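Local structure of acyl-CoA dehydrogenase (Thermus thermophilus, 2Z1Q) at residues Val108-Gly111 against Ala112-Ile116; Glu220-Met223 against Gly224-Ala227; Ile353-Val356 against Leu357-Val361; Asp390-Ile393 against Asn394-Phe397; Glu398-Asn401 against Glu402-Arg405. The protein probably oxidises saturated acyl-CoA thioesters to their 2,3-dehydroacyl-CoA forms, using bound FAD and passing the electrons to an acceptor. All coordinates share one frame; numbering follows the deposited sequence.

Interaction 1. Residues Val108-Gly111 against Ala112-Ile116; sequences VTYG and AHTSI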
# COMPACT_ATOMS: atom_id res chain seq x y z
N VAL B 108 10.12 13.10 12.38
CA VAL B 108 9.14 14.19 12.22
C VAL B 108 9.47 15.29 13.25
O VAL B 108 9.38 16.47 12.95
CB VAL B 108 7.69 13.67 12.40
CG1 VAL B 108 6.68 14.82 12.29
CG2 VAL B 108 7.40 12.64 11.32
N THR B 109 9.85 14.89 14.46
CA THR B 109 10.20 15.87 15.50
C THR B 109 11.32 16.76 14.95
O THR B 109 11.18 17.98 14.91
CB THR B 109 10.70 15.16 16.78
OG1 THR B 109 9.71 14.22 17.22
CG2 THR B 109 10.96 16.18 17.88
N TYR B 110 12.40 16.12 14.51
CA TYR B 110 13.55 16.84 13.92
C TYR B 110 13.12 17.65 12.70
O TYR B 110 13.41 18.84 12.60
CB TYR B 110 14.63 15.83 13.49
CG TYR B 110 15.80 16.44 12.75
CD1 TYR B 110 16.83 17.06 13.44
CD2 TYR B 110 15.86 16.43 11.35
CE1 TYR B 110 17.90 17.66 12.78
CE2 TYR B 110 16.93 17.03 10.67
CZ TYR B 110 17.95 17.64 11.41
OH TYR B 110 19.03 18.26 10.83
N GLY B 111 12.43 16.99 11.77
CA GLY B 111 11.99 17.64 10.55
C GLY B 111 11.11 18.86 10.75
O GLY B 111 11.35 19.91 10.15
N ALA B 112 10.10 18.75 11.60
CA ALA B 112 9.22 19.89 11.82
C ALA B 112 10.02 21.06 12.42
O ALA B 112 9.88 22.20 12.00
CB ALA B 112 8.07 19.48 12.73
N HIS B 113 10.87 20.75 13.38
CA HIS B 113 11.70 21.78 14.01
C HIS B 113 12.61 22.51 13.00
O HIS B 113 12.46 23.71 12.79
CB HIS B 113 12.53 21.12 15.11
CG HIS B 113 13.43 22.07 15.83
ND1 HIS B 113 12.95 23.06 16.68
CD2 HIS B 113 14.78 22.19 15.84
CE1 HIS B 113 13.97 23.73 17.18
NE2 HIS B 113 15.09 23.22 16.69
N THR B 114 13.54 21.79 12.37
CA THR B 114 14.48 22.40 11.41
C THR B 114 13.87 23.05 10.15
O THR B 114 14.46 23.98 9.59
CB THR B 114 15.55 21.38 10.92
OG1 THR B 114 14.92 20.34 10.17
CG2 THR B 114 16.28 20.76 12.11
N SER B 115 12.71 22.58 9.71
CA SER B 115 12.11 23.16 8.52
C SER B 115 11.02 24.19 8.84
O SER B 115 11.31 25.37 9.02
CB SER B 115 11.57 22.06 7.60
OG SER B 115 10.51 21.34 8.20
N ILE B 116 9.77 23.75 8.92
CA ILE B 116 8.69 24.69 9.21
C ILE B 116 8.86 25.45 10.53
O ILE B 116 8.35 26.55 10.68
CB ILE B 116 7.34 23.96 9.21
CG1 ILE B 116 7.42 22.72 10.11
CG2 ILE B 116 6.97 23.60 7.78
CD1 ILE B 116 6.13 21.91 10.18
O HOH W 1 13.42 19.32 7.89
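Helix 106-117, in the helical N-terminal domain, places Tyr110 and Thr114 one turn apart, so that a threonine methyl meets the flat side of the tyrosine ring. Thr114 CG2 stands over one face, 3.8 Å from the centroid of the Tyr110 ring and displaced toward its CE1-CZ rim, a CH-pi contact. Two torsions arrange it: Tyr110 throws its ring out opposite its own N (chi1 174°), while Thr114 holds OG1 between its N and carbonyl carbon, leaving CG2 to lean on the ring. A beta-branched residue with one apolar and one polar arm suits this place. Thr114 N also donates to Tyr110 O at 3.0 Å, and the ring's far end is tied down by a hydrogen bond between Tyr110 OH and Leu74 O.

One residue on, the helix widens into a pi-type turn over residues 113-116, and Gly111 O is gripped twice by Ser115. Ser115 N reaches it at 3.0 Å and Ser115 OG at 2.6 Å, from opposite faces of the carbonyl plane. Serine is apt because its short hydroxyl can fold back onto its own helix. A water adds a third donor to Gly111 O, at 3.1 Å, and is also bonded to Thr114 OG1 at 2.9 Å. On the flank facing the middle domain, Val108 and Ala112 pack on Ser183 of strand 172-183, and Ile116 touches FAD.

Interaction 2. Residues Glu220-Met223 against Gly224-Ala227; sequences EKKM and GIKA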
# COMPACT_ATOMS: atom_id res chain seq x y z
N GLU B 220 -2.71 13.21 19.57
CA GLU B 220 -3.53 12.57 18.55
C GLU B 220 -3.13 11.11 18.48
O GLU B 220 -1.95 10.78 18.67
CB GLU B 220 -3.30 13.21 17.17
CG GLU B 220 -3.85 14.62 17.01
CD GLU B 220 -5.36 14.65 16.94
OE1 GLU B 220 -5.98 13.56 16.92
OE2 GLU B 220 -5.93 15.77 16.90
N LYS B 221 -4.08 10.22 18.24
CA LYS B 221 -3.73 8.81 18.12
C LYS B 221 -3.71 8.48 16.62
O LYS B 221 -4.75 8.48 15.97
CB LYS B 221 -4.74 7.93 18.85
CG LYS B 221 -4.84 8.20 20.36
CD LYS B 221 -5.63 7.10 21.04
CE LYS B 221 -5.53 7.16 22.57
NZ LYS B 221 -6.36 8.23 23.16
N LYS B 222 -2.53 8.21 16.07
CA LYS B 222 -2.47 7.92 14.64
C LYS B 222 -2.00 6.50 14.32
O LYS B 222 -1.57 5.77 15.21
CB LYS B 222 -1.59 8.94 13.93
CG LYS B 222 -0.27 9.23 14.61
CD LYS B 222 -0.34 10.51 15.43
CE LYS B 222 0.93 10.74 16.26
NZ LYS B 222 2.08 11.33 15.52
N MET B 223 -2.06 6.13 13.04
CA MET B 223 -1.64 4.77 12.70
C MET B 223 -0.13 4.56 12.81
O MET B 223 0.31 3.43 13.04
CB MET B 223 -2.14 4.29 11.31
CG MET B 223 -1.31 4.63 10.10
SD MET B 223 -1.58 3.60 8.64
CE MET B 223 -3.27 4.00 8.25
N GLY B 224 0.64 5.63 12.69
CA GLY B 224 2.09 5.52 12.75
C GLY B 224 2.82 6.73 13.31
O GLY B 224 2.20 7.67 13.79
N ILE B 225 4.15 6.72 13.18
CA ILE B 225 5.01 7.77 13.74
C ILE B 225 4.52 8.15 15.14
O ILE B 225 4.36 9.33 15.46
CB ILE B 225 5.11 9.05 12.84
CG1 ILE B 225 3.75 9.68 12.58
CG2 ILE B 225 5.73 8.70 11.50
CD1 ILE B 225 3.87 10.97 11.81
N LYS B 226 4.27 7.13 15.96
CA LYS B 226 3.79 7.34 17.32
C LYS B 226 4.82 8.06 18.20
O LYS B 226 4.45 8.71 19.19
CB LYS B 226 3.42 6.00 17.95
CG LYS B 226 2.17 5.35 17.35
CD LYS B 226 1.96 3.96 17.93
CE LYS B 226 0.62 3.40 17.50
NZ LYS B 226 0.51 3.60 16.05
N ALA B 227 6.10 7.97 17.84
CA ALA B 227 7.15 8.64 18.60
C ALA B 227 7.07 10.15 18.39
O ALA B 227 7.80 10.91 19.02
CB ALA B 227 8.53 8.15 18.17
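Lys222 and Lys226 supply the two hydrogen bonds of this turn, each sending its ammonium group to a backbone carbonyl of the other half. Lys226 NZ donates to Lys222 O at 3.1 Å, with the donor tilted 19° from the carbonyl plane. In the other direction Lys222 NZ reaches Ile225 O at 3.0 Å, coming from above that carbonyl's plane. Lys222 gets there by bending: its CG lies between N and the carbonyl carbon, and a kink at chi2 (-99°) folds the chain over Gly224. A long, flexible side chain with several N-H groups fits, since NZ also bonds Thr230 OG1. A methionine in place of Lys222 would probably leave Ile225 O and Thr230 OG1 without this donor and free the turn to shift.

The turn belongs to the loop linking strands 214-216 and 230-235 of the middle beta domain, and Ile225 adopts left-handed backbone angles there. Asp390 OD1 accepts from Ile225 N.

The remaining contacts are van der Waals. Lys222 CG lies 3.0 Å from Gly224 O, and the side chains of Lys222 and Ile225 cross at about a right angle, with Lys222 NZ 3.8 Å from Ile225 CG1. Ile225 offers an apolar surface to FAD, and both it and Lys222 pack on Tyr378 of the second subunit.

Interaction 3. Residues Ile353-Val356 against Leu357-Val361; sequences IIKV and LGSEV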
# COMPACT_ATOMS: atom_id res chain seq x y z
N ILE B 353 8.76 16.90 -7.60
CA ILE B 353 8.98 15.60 -8.25
C ILE B 353 9.62 14.57 -7.32
O ILE B 353 9.16 13.43 -7.26
CB ILE B 353 9.87 15.72 -9.52
CG1 ILE B 353 9.12 16.43 -10.64
CG2 ILE B 353 10.28 14.33 -9.99
CD1 ILE B 353 9.99 16.73 -11.87
N ILE B 354 10.68 14.94 -6.62
CA ILE B 354 11.33 14.01 -5.72
C ILE B 354 10.48 13.75 -4.47
O ILE B 354 10.63 12.73 -3.82
CB ILE B 354 12.75 14.49 -5.30
CG1 ILE B 354 12.65 15.88 -4.67
CG2 ILE B 354 13.69 14.51 -6.51
CD1 ILE B 354 14.00 16.46 -4.32
N LYS B 355 9.57 14.68 -4.15
CA LYS B 355 8.69 14.51 -2.99
C LYS B 355 7.69 13.38 -3.30
O LYS B 355 7.46 12.49 -2.48
CB LYS B 355 7.97 15.84 -2.68
CG LYS B 355 6.58 15.70 -2.06
CD LYS B 355 6.63 15.11 -0.68
CE LYS B 355 5.47 14.14 -0.41
NZ LYS B 355 4.11 14.75 -0.45
N VAL B 356 7.12 13.40 -4.50
CA VAL B 356 6.17 12.39 -4.95
C VAL B 356 6.89 11.07 -5.21
O VAL B 356 6.41 10.02 -4.81
CB VAL B 356 5.48 12.82 -6.25
CG1 VAL B 356 4.47 11.75 -6.67
CG2 VAL B 356 4.81 14.16 -6.05
N LEU B 357 8.04 11.15 -5.87
CA LEU B 357 8.83 9.97 -6.21
C LEU B 357 9.30 9.24 -4.95
O LEU B 357 9.16 8.02 -4.83
CB LEU B 357 10.05 10.38 -7.01
CG LEU B 357 10.64 9.47 -8.09
CD1 LEU B 357 12.13 9.75 -8.10
CD2 LEU B 357 10.37 8.00 -7.87
N GLY B 358 9.86 10.00 -4.02
CA GLY B 358 10.37 9.39 -2.81
C GLY B 358 9.31 8.67 -2.01
O GLY B 358 9.44 7.48 -1.74
N SER B 359 8.27 9.39 -1.64
CA SER B 359 7.21 8.77 -0.86
C SER B 359 6.62 7.54 -1.55
O SER B 359 6.36 6.55 -0.88
CB SER B 359 6.11 9.81 -0.54
OG SER B 359 5.73 10.54 -1.69
N GLU B 360 6.42 7.58 -2.87
CA GLU B 360 5.84 6.43 -3.56
C GLU B 360 6.79 5.26 -3.67
O GLU B 360 6.36 4.10 -3.67
CB GLU B 360 5.30 6.85 -4.93
CG GLU B 360 4.12 7.80 -4.75
CD GLU B 360 3.38 8.14 -6.03
OE1 GLU B 360 2.42 8.93 -5.94
OE2 GLU B 360 3.74 7.63 -7.12
N VAL B 361 8.09 5.55 -3.75
CA VAL B 361 9.08 4.48 -3.80
C VAL B 361 9.11 3.81 -2.40
O VAL B 361 9.03 2.60 -2.31
CB VAL B 361 10.48 5.00 -4.16
CG1 VAL B 361 11.51 3.93 -3.89
CG2 VAL B 361 10.52 5.42 -5.64
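Ser359 holds OG between its own N and carbonyl carbon (chi1 48°), which folds the hydroxyl back along the helix to Lys355 O. The bond of 2.7 Å between Ser359 OG and Lys355 O lies in the carbonyl plane, and it reinforces a weak backbone bond from Ser359 N to the same oxygen at 3.3 Å. Glu360 has CG opposite its carbonyl carbon and then runs out straight, side by side with Val356, whose CG1 touches Glu360 OE1 at 3.6 Å. Here valine gives the carboxylate an apolar flank, and the acid's charge is met beyond it by Arg405 in a salt bridge.

These residues lie on helix 348-372 of the C-terminal helical domain, deep in its bundle. Gly358 N bonds Ile354 O at 2.8 Å, from well above the carbonyl plane. A CB at Gly358 would probably be crowded against Ile354 O, which suits glycine.

Lys355 leads away from the turn, though its CE passes 3.8 Å from Ser359 OG; its buried NZ is satisfied by Phe397 O and Asn401 OD1. Ile354 faces helix 300-331, while Val356 and Leu357 pack on Ile487 of helix 476-502.

Interaction 4. Residues Asp390-Ile393 against Asn394-Phe397; sequences DARI and NRIF. With FAD (flavin-adenine dinucleotide), chain D.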
# COMPACT_ATOMS: atom_id res chain seq x y z
N ASP B 390 4.58 3.89 9.54
CA ASP B 390 5.23 5.20 9.52
C ASP B 390 5.29 5.80 8.11
O ASP B 390 5.26 7.02 7.94
CB ASP B 390 6.67 5.10 10.05
CG ASP B 390 6.75 4.76 11.54
OD1 ASP B 390 5.69 4.69 12.20
OD2 ASP B 390 7.88 4.56 12.04
N ALA B 391 5.40 4.93 7.11
CA ALA B 391 5.52 5.41 5.73
C ALA B 391 4.29 6.08 5.17
O ALA B 391 4.39 7.07 4.45
CB ALA B 391 5.91 4.26 4.83
N ARG B 392 3.14 5.52 5.50
CA ARG B 392 1.85 5.98 5.01
C ARG B 392 1.63 7.51 5.03
O ARG B 392 1.03 8.07 4.10
CB ARG B 392 0.73 5.27 5.79
CG ARG B 392 -0.46 4.84 4.93
CD ARG B 392 -0.79 5.95 4.00
NE ARG B 392 -1.64 5.64 2.87
CZ ARG B 392 -1.86 6.54 1.92
NH1 ARG B 392 -2.65 6.27 0.88
NH2 ARG B 392 -1.26 7.71 2.01
N ILE B 393 2.10 8.19 6.07
CA ILE B 393 1.90 9.64 6.18
C ILE B 393 2.62 10.46 5.10
O ILE B 393 2.16 11.54 4.73
CB ILE B 393 2.34 10.14 7.59
CG1 ILE B 393 1.82 11.56 7.83
CG2 ILE B 393 3.86 10.10 7.71
CD1 ILE B 393 0.30 11.69 7.76
N ASN B 394 3.71 9.93 4.57
CA ASN B 394 4.48 10.66 3.58
C ASN B 394 3.81 11.15 2.31
O ASN B 394 4.15 12.23 1.82
CB ASN B 394 5.74 9.87 3.26
CG ASN B 394 6.64 9.77 4.46
OD1 ASN B 394 6.98 10.79 5.06
ND2 ASN B 394 7.00 8.56 4.85
N ARG B 395 2.85 10.40 1.79
CA ARG B 395 2.13 10.81 0.58
C ARG B 395 1.14 11.93 0.89
O ARG B 395 0.45 12.44 -0.00
CB ARG B 395 1.41 9.60 -0.02
CG ARG B 395 2.35 8.55 -0.61
CD ARG B 395 1.73 7.15 -0.54
NE ARG B 395 0.51 7.03 -1.33
CZ ARG B 395 -0.32 5.98 -1.28
NH1 ARG B 395 -0.06 4.96 -0.48
NH2 ARG B 395 -1.40 5.97 -2.04
N ILE B 396 1.07 12.32 2.16
CA ILE B 396 0.17 13.40 2.59
C ILE B 396 0.95 14.66 2.98
O ILE B 396 0.55 15.77 2.61
CB ILE B 396 -0.71 12.92 3.74
CG1 ILE B 396 -1.56 11.76 3.24
CG2 ILE B 396 -1.60 14.05 4.27
CD1 ILE B 396 -2.40 11.15 4.28
N PHE B 397 2.05 14.47 3.70
CA PHE B 397 2.96 15.54 4.14
C PHE B 397 3.47 16.40 2.99
O PHE B 397 3.59 15.94 1.86
CB PHE B 397 4.20 14.96 4.83
CG PHE B 397 4.02 14.61 6.29
CD1 PHE B 397 2.97 15.15 7.02
CD2 PHE B 397 4.94 13.78 6.94
CE1 PHE B 397 2.85 14.88 8.37
CE2 PHE B 397 4.81 13.51 8.30
CZ PHE B 397 3.77 14.06 9.02
PA FAD D . -8.18 16.54 3.08
O1A FAD D . -7.52 15.61 3.97
O2A FAD D . -8.83 17.92 3.57
O5B FAD D . -7.77 16.47 1.57
C5B FAD D . -8.42 15.37 0.95
C4B FAD D . -8.00 15.60 -0.48
O4B FAD D . -6.98 16.43 -0.86
C3B FAD D . -8.17 14.46 -1.58
O3B FAD D . -9.53 14.36 -2.01
C2B FAD D . -7.17 15.15 -2.59
O2B FAD D . -7.37 14.86 -3.98
C1B FAD D . -7.60 16.50 -2.09
N9A FAD D . -7.41 17.73 -2.80
C8A FAD D . -7.21 18.91 -2.15
N7A FAD D . -7.11 19.87 -2.98
C5A FAD D . -7.22 19.39 -4.24
C6A FAD D . -7.19 19.96 -5.54
N6A FAD D . -7.01 21.32 -5.68
N1A FAD D . -7.35 19.13 -6.61
C2A FAD D . -7.55 17.83 -6.47
N3A FAD D . -7.58 17.28 -5.27
C4A FAD D . -7.44 17.98 -4.14
N1 FAD D . 0.19 20.88 9.87
C2 FAD D . 0.93 21.94 10.25
O2 FAD D . 0.55 23.06 9.93
N3 FAD D . 2.07 21.83 10.99
C4 FAD D . 2.55 20.61 11.41
O4 FAD D . 3.56 20.51 12.07
C4X FAD D . 1.78 19.40 11.04
N5 FAD D . 2.14 18.16 11.42
C5X FAD D . 1.39 17.07 11.11
C6 FAD D . 1.74 15.76 11.57
C7 FAD D . 0.92 14.66 11.27
C7M FAD D . 1.29 13.29 11.79
C8 FAD D . -0.26 14.84 10.48
C8M FAD D . -1.18 13.68 10.14
C9 FAD D . -0.60 16.09 10.02
C9A FAD D . 0.20 17.23 10.32
N10 FAD D . -0.20 18.51 9.87
C10 FAD D . 0.54 19.62 10.22
C1' FAD D . -1.41 18.56 9.10
C2' FAD D . -1.22 18.67 7.58
O2' FAD D . -0.60 19.90 7.22
C3' FAD D . -2.63 18.56 7.10
O3' FAD D . -3.12 17.25 7.50
C4' FAD D . -2.81 18.64 5.61
O4' FAD D . -2.40 19.89 5.05
C5' FAD D . -4.27 18.38 5.50
O5' FAD D . -4.74 18.33 4.24
P FAD D . -6.20 17.75 4.57
O1P FAD D . -6.02 16.53 5.39
O2P FAD D . -7.09 18.83 5.40
O3P FAD D . -6.79 17.41 3.08
O HOH W 2 8.55 6.95 6.81
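Ile393 lays its side chain over the Phe397 ring beside the flavin. Ile393 CG1 lies over one face of the phenyl group, 3.5 Å from the Phe397 centroid, a close CH-pi contact. Each residue also touches the dimethylbenzene end of the isoalloxazine: Ile393 CD1 meets the FAD methyl C8M at 3.4 Å, and Phe397 CE1 meets FAD C7 at 3.5 Å, with C7 near the plane of the phenyl ring, at its edge. Apolar residues suit this hydrocarbon end of the cofactor. The torsion that sets Ile393 CG1 opposite the backbone N (chi1 -166°) carries its chain across the ring. An alanine at Phe397 is likely to open a gap beside FAD C7 and take away the ring face against which Ile393 CG1 packs.

The backbone behind them fixes both. It is the turn leaving helix 383-392 in the C-terminal domain, where Ile393 O takes two donors, Ile396 N at 2.9 Å and Phe397 N at 3.1 Å. A step earlier, Asn394 N bonds Ala391 O, and Asn394 ND2 donates a hydrogen bond to a water at 3.0 Å.

Further out, toward the dimer interface, the guanidinium of Arg392 lies flat on that of Arg395, centres 3.6 Å apart and planes at 21°. The two guanidinium groups converge on Asp367 of the second subunit, with which both form salt bridges; Arg395 has a second, with Asp363. Arg392 also bonds Gln371 of the second subunit.

Interaction 5. Residues Glu398-Asn401 against Glu402-Arg405; sequences EGTN and EINR. With FAD (flavin-adenine dinucleotide), chain D.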
# COMPACT_ATOMS: atom_id res chain seq x y z
N GLU B 398 3.82 17.65 3.31
CA GLU B 398 4.37 18.59 2.32
C GLU B 398 3.47 18.70 1.11
O GLU B 398 3.95 18.82 -0.02
CB GLU B 398 5.75 18.11 1.85
CG GLU B 398 6.68 17.65 2.96
CD GLU B 398 7.06 18.77 3.91
OE1 GLU B 398 7.37 18.46 5.08
OE2 GLU B 398 7.05 19.95 3.50
N GLY B 399 2.16 18.67 1.34
CA GLY B 399 1.22 18.71 0.24
C GLY B 399 1.00 17.26 -0.18
O GLY B 399 1.97 16.49 -0.27
N THR B 400 -0.26 16.89 -0.41
CA THR B 400 -0.58 15.53 -0.81
C THR B 400 0.03 15.34 -2.20
O THR B 400 0.35 16.32 -2.88
CB THR B 400 -2.10 15.32 -0.93
OG1 THR B 400 -2.60 16.09 -2.04
CG2 THR B 400 -2.81 15.76 0.33
N ASN B 401 0.18 14.09 -2.62
CA ASN B 401 0.74 13.83 -3.94
C ASN B 401 -0.17 14.32 -5.06
O ASN B 401 0.30 14.58 -6.17
CB ASN B 401 1.07 12.35 -4.08
CG ASN B 401 2.32 11.97 -3.31
OD1 ASN B 401 2.98 12.83 -2.73
ND2 ASN B 401 2.66 10.69 -3.30
N GLU B 402 -1.46 14.46 -4.76
CA GLU B 402 -2.41 14.99 -5.74
C GLU B 402 -2.04 16.46 -5.98
O GLU B 402 -1.84 16.88 -7.11
CB GLU B 402 -3.86 14.91 -5.22
CG GLU B 402 -4.45 13.49 -5.13
CD GLU B 402 -3.79 12.63 -4.09
OE1 GLU B 402 -3.83 12.98 -2.89
OE2 GLU B 402 -3.21 11.59 -4.46
N ILE B 403 -1.92 17.22 -4.89
CA ILE B 403 -1.55 18.64 -4.97
C ILE B 403 -0.21 18.84 -5.68
O ILE B 403 -0.07 19.73 -6.52
CB ILE B 403 -1.50 19.30 -3.55
CG1 ILE B 403 -2.75 20.15 -3.32
CG2 ILE B 403 -0.28 20.20 -3.40
CD1 ILE B 403 -4.01 19.37 -3.35
N ASN B 404 0.77 18.00 -5.37
CA ASN B 404 2.07 18.10 -6.01
C ASN B 404 1.99 17.74 -7.49
O ASN B 404 2.65 18.37 -8.32
CB ASN B 404 3.08 17.21 -5.29
CG ASN B 404 3.64 17.87 -4.06
OD1 ASN B 404 4.42 18.83 -4.16
ND2 ASN B 404 3.25 17.38 -2.88
N ARG B 405 1.18 16.74 -7.82
CA ARG B 405 1.02 16.33 -9.21
C ARG B 405 0.43 17.47 -10.05
O ARG B 405 0.72 17.59 -11.24
CB ARG B 405 0.13 15.09 -9.34
CG ARG B 405 0.85 13.75 -9.12
CD ARG B 405 -0.04 12.56 -9.47
NE ARG B 405 0.74 11.32 -9.54
CZ ARG B 405 1.18 10.64 -8.49
NH1 ARG B 405 1.90 9.53 -8.68
NH2 ARG B 405 0.90 11.03 -7.25
PA FAD D . -8.18 16.54 3.08
O1A FAD D . -7.52 15.61 3.97
O2A FAD D . -8.83 17.92 3.57
O5B FAD D . -7.77 16.47 1.57
C5B FAD D . -8.42 15.37 0.95
C4B FAD D . -8.00 15.60 -0.48
O4B FAD D . -6.98 16.43 -0.86
C3B FAD D . -8.17 14.46 -1.58
O3B FAD D . -9.53 14.36 -2.01
C2B FAD D . -7.17 15.15 -2.59
O2B FAD D . -7.37 14.86 -3.98
C1B FAD D . -7.60 16.50 -2.09
N9A FAD D . -7.41 17.73 -2.80
C8A FAD D . -7.21 18.91 -2.15
N7A FAD D . -7.11 19.87 -2.98
C5A FAD D . -7.22 19.39 -4.24
C6A FAD D . -7.19 19.96 -5.54
N6A FAD D . -7.01 21.32 -5.68
N1A FAD D . -7.35 19.13 -6.61
C2A FAD D . -7.55 17.83 -6.47
N3A FAD D . -7.58 17.28 -5.27
C4A FAD D . -7.44 17.98 -4.14
N1 FAD D . 0.19 20.88 9.87
C2 FAD D . 0.93 21.94 10.25
O2 FAD D . 0.55 23.06 9.93
N3 FAD D . 2.07 21.83 10.99
C4 FAD D . 2.55 20.61 11.41
O4 FAD D . 3.56 20.51 12.07
C4X FAD D . 1.78 19.40 11.04
N5 FAD D . 2.14 18.16 11.42
C5X FAD D . 1.39 17.07 11.11
C6 FAD D . 1.74 15.76 11.57
C7 FAD D . 0.92 14.66 11.27
C7M FAD D . 1.29 13.29 11.79
C8 FAD D . -0.26 14.84 10.48
C8M FAD D . -1.18 13.68 10.14
C9 FAD D . -0.60 16.09 10.02
C9A FAD D . 0.20 17.23 10.32
N10 FAD D . -0.20 18.51 9.87
C10 FAD D . 0.54 19.62 10.22
C1' FAD D . -1.41 18.56 9.10
C2' FAD D . -1.22 18.67 7.58
O2' FAD D . -0.60 19.90 7.22
C3' FAD D . -2.63 18.56 7.10
O3' FAD D . -3.12 17.25 7.50
C4' FAD D . -2.81 18.64 5.61
O4' FAD D . -2.40 19.89 5.05
C5' FAD D . -4.27 18.38 5.50
O5' FAD D . -4.74 18.33 4.24
P FAD D . -6.20 17.75 4.57
O1P FAD D . -6.02 16.53 5.39
O2P FAD D . -7.09 18.83 5.40
O3P FAD D . -6.79 17.41 3.08
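Thr400 caps the N-terminus of helix 401-407: its OG1 accepts from Ile403 N at 3.1 Å in a nearly straight bond (174°). Holding OG1 between N and the carbonyl carbon (chi1 68°) aims it at that first-turn amide, a role for which threonine is well made. The tight side continues through Asn404. Thr400 O takes both Asn404 N, at 3.0 Å in the carbonyl plane, and Asn404 ND2, at 3.1 Å from well above it. The same ND2 donates to Glu398 O at 3.3 Å, and that oxygen lies close to the plane of the Asn404 amide, so one asparagine staples the helix to the loop before it; its OD1 is hydrogen-bonded to Ser352 OG. Gly399 has a positive phi, and any side chain there would crowd Ile403 CG2 and the Asn404 amide.

Looser are partly exposed Glu398, whose carboxylate turns away, and the weak bond from Thr400 OG1 to Glu402 OE1. Toward FAD and the second subunit, Glu402 is held by Lys305 and Gln371 of that subunit, the latter donating to OE1, while its CG lies 3.4 Å from FAD O2B. Ile403 rests CD1 over the adenine, 3.2 Å from FAD N7A.

Arg405, its NH2 edge against Asn401 CB, reaches Glu360 on helix 348-372 and Asp484 on helix 476-502, linking helix 401-407 to both; Glu398 packs on helix 252-288.

Interactions 3, 4 and 5 share the C-terminal helical domain and interlock: Lys355 NZ bonds Phe397 O, Glu360 OE1 forms a salt bridge with Arg405 NH1, and Arg395 O lies 3.1 Å from Asn401 N. Interaction 3, its centre about 7 Å from the chain centre, is the deepest and rests on helix packing; interaction 5 is only partly buried. Interactions 1 and 2 belong to the N-terminal and middle domains, yet Val108 touches both Ile225 and Phe397, joining three domains near the flavin. Chemistry follows place: hydroxyls fold back inside helices in interactions 1 and 3, lysines brace the loop of interaction 2, and stacked arginines serve the subunit interface in interaction 4.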